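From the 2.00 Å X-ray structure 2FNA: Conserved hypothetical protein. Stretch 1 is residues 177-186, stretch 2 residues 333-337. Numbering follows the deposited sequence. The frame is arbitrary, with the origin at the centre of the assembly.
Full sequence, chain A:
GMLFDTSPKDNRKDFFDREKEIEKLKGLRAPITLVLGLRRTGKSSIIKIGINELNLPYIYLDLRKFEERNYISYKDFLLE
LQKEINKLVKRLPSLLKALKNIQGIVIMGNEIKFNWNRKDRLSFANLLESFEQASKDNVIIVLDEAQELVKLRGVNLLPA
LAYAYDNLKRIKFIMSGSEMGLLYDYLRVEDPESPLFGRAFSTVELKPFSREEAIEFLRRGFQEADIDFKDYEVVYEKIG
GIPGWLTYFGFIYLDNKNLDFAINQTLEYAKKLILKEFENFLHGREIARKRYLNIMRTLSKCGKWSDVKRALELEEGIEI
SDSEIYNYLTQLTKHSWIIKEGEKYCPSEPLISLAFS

Stretch 1 (177-186) GSEMGLLYDY
Stretch 2 333-337: TKHSW

The first turn of a helix leaves its amide hydrogens without intrahelical acceptors, and here the end of another helix helps to supply them. Glu179 (phi/psi -118/89) is the N-cap residue of helix 180-186; its carbonyl O accepts Leu183 N at 3.0 Å, beginning the i to i+4 ladder. The helix of Thr333 and Lys334 gives way at His335 (-95/6), followed by left-handed Ser336 (69/31). The two stretches meet with Glu179 CA 4.7 Å from His335 CA and Gly181 CA 4.5 Å from Lys334 CA, an approach that glycine's lack of a side chain permits: an ideal CB would lie a tight 3.3 Å from Lys334 CA.

Leu182 N reaches Lys334 O in a weak hydrogen bond of 3.4 Å. One water accepts weakly from Gly181 N (3.1 Å) and donates to Thr333 O (3.0 Å); another accepts weakly from Met180 N (3.4 Å), donates to Ser178 O (2.8 Å) and bonds Ser336 OG (3.1 Å).

Side chains reinforce this junction. His335 (chi1 m) donates ND1 to Glu179 OE2 (m, t) at 3.0 Å, near the ring plane; a third water donates to that OE2 (2.8 Å) and accepts Trp337 NE1 (3.0 Å). Leu182 CD2 (t, p) packs obliquely 3.6 Å from His335 CE1. Lys334 extends NZ to Asp185 OD2 (chi1 m), a 2.7 Å salt bridge.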

ATOM      1  N   GLY A 177       3.861  -0.691  -1.050  1.00 30.40           N
ATOM      2  CA  GLY A 177       3.295  -1.702  -0.175  1.00 28.85           C
ATOM      3  C   GLY A 177       3.050  -1.250   1.225  1.00 30.75           C
ATOM      4  O   GLY A 177       3.948  -0.714   1.886  1.00 30.48           O
ATOM      5  N   SER A 178       1.846  -1.516   1.713  1.00 29.24           N
ATOM      6  CA  SER A 178       1.486  -1.198   3.081  1.00 32.14           C
ATOM      7  C   SER A 178       2.007  -2.225   4.066  1.00 33.93           C
ATOM      8  O   SER A 178       1.976  -1.979   5.254  1.00 34.65           O
ATOM      9  CB  SER A 178      -0.037  -1.089   3.231  1.00 36.05           C
ATOM     10  OG  SER A 178      -0.510   0.054   2.517  1.00 36.33           O
ATOM     11  N   GLU A 179       2.437  -3.390   3.560  1.00 35.15           N
ATOM     12  CA  GLU A 179       2.890  -4.520   4.362  1.00 35.15           C
ATOM     13  C   GLU A 179       4.356  -4.709   3.948  1.00 34.87           C
ATOM     14  O   GLU A 179       4.665  -5.448   3.013  1.00 34.59           O
ATOM     15  CB  GLU A 179       2.065  -5.782   4.036  1.00 34.77           C
ATOM     16  CG  GLU A 179       0.568  -5.697   4.398  1.00 42.28           C
ATOM     17  CD  GLU A 179      -0.302  -6.748   3.673  1.00 42.13           C
ATOM     18  OE1 GLU A 179      -0.188  -6.905   2.421  1.00 46.45           O
ATOM     19  OE2 GLU A 179      -1.145  -7.395   4.345  1.00 45.30           O
HETATM   20  N   MSE A 180       5.251  -4.021   4.634  1.00 33.58           N
HETATM   21  CA  MSE A 180       6.638  -3.893   4.171  1.00 33.13           C
HETATM   22  C   MSE A 180       7.345  -5.232   4.008  1.00 30.90           C
HETATM   23  O   MSE A 180       7.938  -5.487   2.988  1.00 34.28           O
HETATM   24  CB  MSE A 180       7.439  -3.038   5.135  1.00 32.84           C
HETATM   25  CG  MSE A 180       8.787  -2.559   4.572  1.00 34.74           C
HETATM   26 SE   MSE A 180       9.741  -1.605   6.002  0.75 30.78          SE
HETATM   27  CE  MSE A 180       9.044  -2.426   7.676  1.00 56.29           C
ATOM     28  N   GLY A 181       7.283  -6.067   5.031  1.00 29.47           N
ATOM     29  CA  GLY A 181       7.964  -7.347   5.008  1.00 31.71           C
ATOM     30  C   GLY A 181       7.448  -8.215   3.879  1.00 30.34           C
ATOM     31  O   GLY A 181       8.229  -8.905   3.246  1.00 31.92           O
ATOM     32  N   LEU A 182       6.134  -8.199   3.638  1.00 30.02           N
ATOM     33  CA  LEU A 182       5.541  -9.035   2.604  1.00 32.26           C
ATOM     34  C   LEU A 182       5.980  -8.571   1.227  1.00 33.84           C
ATOM     35  O   LEU A 182       6.210  -9.397   0.354  1.00 32.69           O
ATOM     36  CB  LEU A 182       4.000  -9.095   2.716  1.00 32.56           C
ATOM     37  CG  LEU A 182       3.325 -10.150   1.817  1.00 36.84           C
ATOM     38  CD1 LEU A 182       3.691 -11.561   2.295  1.00 43.04           C
ATOM     39  CD2 LEU A 182       1.795  -9.993   1.764  1.00 35.54           C
ATOM     40  N   LEU A 183       6.116  -7.256   1.049  1.00 34.07           N
ATOM     41  CA  LEU A 183       6.652  -6.681  -0.214  1.00 31.59           C
ATOM     42  C   LEU A 183       8.083  -7.132  -0.510  1.00 29.99           C
ATOM     43  O   LEU A 183       8.395  -7.582  -1.620  1.00 28.88           O
ATOM     44  CB  LEU A 183       6.600  -5.168  -0.189  1.00 33.74           C
ATOM     45  CG  LEU A 183       7.125  -4.455  -1.478  1.00 35.17           C
ATOM     46  CD1 LEU A 183       6.398  -4.968  -2.729  1.00 37.71           C
ATOM     47  CD2 LEU A 183       7.017  -2.946  -1.415  1.00 34.96           C
ATOM     48  N   TYR A 184       8.959  -7.041   0.493  1.00 30.36           N
ATOM     49  CA  TYR A 184      10.319  -7.569   0.339  1.00 30.22           C
ATOM     50  C   TYR A 184      10.359  -9.084   0.047  1.00 29.73           C
ATOM     51  O   TYR A 184      11.140  -9.539  -0.793  1.00 28.53           O
ATOM     52  CB  TYR A 184      11.194  -7.169   1.541  1.00 29.93           C
ATOM     53  CG  TYR A 184      11.675  -5.722   1.467  1.00 30.26           C
ATOM     54  CD1 TYR A 184      10.879  -4.663   1.895  1.00 35.37           C
ATOM     55  CD2 TYR A 184      12.939  -5.418   0.969  1.00 39.60           C
ATOM     56  CE1 TYR A 184      11.333  -3.332   1.816  1.00 37.28           C
ATOM     57  CE2 TYR A 184      13.385  -4.112   0.890  1.00 39.83           C
ATOM     58  CZ  TYR A 184      12.578  -3.074   1.310  1.00 34.46           C
ATOM     59  OH  TYR A 184      13.078  -1.789   1.261  1.00 36.29           O
ATOM     60  N   ASP A 185       9.536  -9.862   0.757  1.00 29.36           N
ATOM     61  CA  ASP A 185       9.399 -11.287   0.528  1.00 26.22           C
ATOM     62  C   ASP A 185       8.931 -11.553  -0.902  1.00 28.77           C
ATOM     63  O   ASP A 185       9.441 -12.451  -1.572  1.00 30.79           O
ATOM     64  CB  ASP A 185       8.370 -11.896   1.474  1.00 26.14           C
ATOM     65  CG  ASP A 185       8.872 -11.971   2.876  1.00 33.40           C
ATOM     66  OD1 ASP A 185      10.015 -11.551   3.092  1.00 39.50           O
ATOM     67  OD2 ASP A 185       8.123 -12.430   3.761  1.00 35.43           O
ATOM     68  N   TYR A 186       7.967 -10.773  -1.363  1.00 28.94           N
ATOM     69  CA  TYR A 186       7.475 -10.920  -2.752  1.00 28.19           C
ATOM     70  C   TYR A 186       8.599 -10.808  -3.818  1.00 28.05           C
ATOM     71  O   TYR A 186       8.641 -11.571  -4.783  1.00 30.62           O
ATOM     72  CB  TYR A 186       6.366  -9.921  -3.056  1.00 28.80           C
ATOM     73  CG  TYR A 186       6.037  -9.953  -4.531  1.00 25.38           C
ATOM     74  CD1 TYR A 186       5.426 -11.067  -5.094  1.00 30.76           C
ATOM     75  CD2 TYR A 186       6.455  -8.952  -5.363  1.00 27.41           C
ATOM     76  CE1 TYR A 186       5.178 -11.143  -6.462  1.00 30.31           C
ATOM     77  CE2 TYR A 186       6.210  -9.013  -6.709  1.00 28.78           C
ATOM     78  CZ  TYR A 186       5.588 -10.128  -7.256  1.00 29.79           C
ATOM     79  OH  TYR A 186       5.340 -10.150  -8.629  1.00 31.26           O
ATOM     80  N   THR A 333       3.825  -9.238  12.131  1.00 35.75           N
ATOM     81  CA  THR A 333       4.886  -8.266  11.821  1.00 35.43           C
ATOM     82  C   THR A 333       5.065  -8.067  10.310  1.00 36.65           C
ATOM     83  O   THR A 333       5.246  -6.928   9.841  1.00 35.42           O
ATOM     84  CB  THR A 333       6.218  -8.682  12.444  1.00 37.11           C
ATOM     85  OG1 THR A 333       6.052  -8.840  13.853  1.00 39.51           O
ATOM     86  CG2 THR A 333       7.269  -7.651  12.214  1.00 38.07           C
ATOM     87  N   LYS A 334       5.021  -9.164   9.548  1.00 36.02           N
ATOM     88  CA  LYS A 334       5.197  -9.089   8.084  1.00 36.54           C
ATOM     89  C   LYS A 334       4.072  -8.309   7.428  1.00 33.19           C
ATOM     90  O   LYS A 334       4.276  -7.685   6.403  1.00 33.67           O
ATOM     91  CB  LYS A 334       5.215 -10.485   7.449  1.00 37.40           C
ATOM     92  CG  LYS A 334       6.393 -11.349   7.835  1.00 52.74           C
ATOM     93  CD  LYS A 334       7.491 -11.337   6.783  1.00 59.82           C
ATOM     94  CE  LYS A 334       8.187 -12.683   6.739  1.00 53.65           C
ATOM     95  NZ  LYS A 334       9.489 -12.545   6.048  1.00 60.19           N
ATOM     96  N   HIS A 335       2.871  -8.419   7.995  1.00 33.66           N
ATOM     97  CA  HIS A 335       1.685  -7.791   7.466  1.00 33.01           C
ATOM     98  C   HIS A 335       1.431  -6.414   8.154  1.00 33.88           C
ATOM     99  O   HIS A 335       0.464  -5.718   7.838  1.00 36.69           O
ATOM    100  CB  HIS A 335       0.476  -8.741   7.548  1.00 33.62           C
ATOM    101  CG  HIS A 335       0.567  -9.914   6.617  1.00 38.99           C
ATOM    102  ND1 HIS A 335      -0.085  -9.952   5.397  1.00 38.10           N
ATOM    103  CD2 HIS A 335       1.251 -11.082   6.714  1.00 38.24           C
ATOM    104  CE1 HIS A 335       0.186 -11.095   4.794  1.00 37.90           C
ATOM    105  NE2 HIS A 335       0.997 -11.792   5.566  1.00 42.91           N
ATOM    106  N   SER A 336       2.373  -5.994   8.998  1.00 32.87           N
ATOM    107  CA  SER A 336       2.425  -4.632   9.565  1.00 32.63           C
ATOM    108  C   SER A 336       1.294  -4.343  10.570  1.00 34.24           C
ATOM    109  O   SER A 336       0.891  -3.186  10.766  1.00 36.95           O
ATOM    110  CB  SER A 336       2.483  -3.602   8.449  1.00 35.60           C
ATOM    111  OG  SER A 336       3.755  -3.638   7.829  1.00 34.07           O
ATOM    112  N   TRP A 337       0.853  -5.382  11.282  1.00 34.16           N
ATOM    113  CA  TRP A 337      -0.162  -5.207  12.333  1.00 35.29           C
ATOM    114  C   TRP A 337       0.496  -4.759  13.610  1.00 35.06           C
ATOM    115  O   TRP A 337      -0.045  -3.895  14.336  1.00 31.96           O
ATOM    116  CB  TRP A 337      -0.973  -6.489  12.547  1.00 34.61           C
ATOM    117  CG  TRP A 337      -1.907  -6.641  11.464  1.00 40.23           C
ATOM    118  CD1 TRP A 337      -1.744  -7.376  10.329  1.00 39.36           C
ATOM    119  CD2 TRP A 337      -3.147  -5.959  11.332  1.00 40.40           C
ATOM    120  NE1 TRP A 337      -2.834  -7.228   9.518  1.00 40.35           N
ATOM    121  CE2 TRP A 337      -3.706  -6.348  10.103  1.00 40.79           C
ATOM    122  CE3 TRP A 337      -3.852  -5.067  12.144  1.00 40.84           C
ATOM    123  CZ2 TRP A 337      -4.936  -5.872   9.666  1.00 40.94           C
ATOM    124  CZ3 TRP A 337      -5.060  -4.594  11.712  1.00 38.56           C
ATOM    125  CH2 TRP A 337      -5.598  -4.989  10.489  1.00 41.72           C
TER
HETATM  126  O   HOH W   1       4.495  -1.143   6.185  1.00 28.77           O
HETATM  127  O   HOH W   2      -2.847  -7.641   6.556  1.00 39.89           O
HETATM  128  O   HOH W   3       7.318  -5.728   8.068  1.00 47.55           O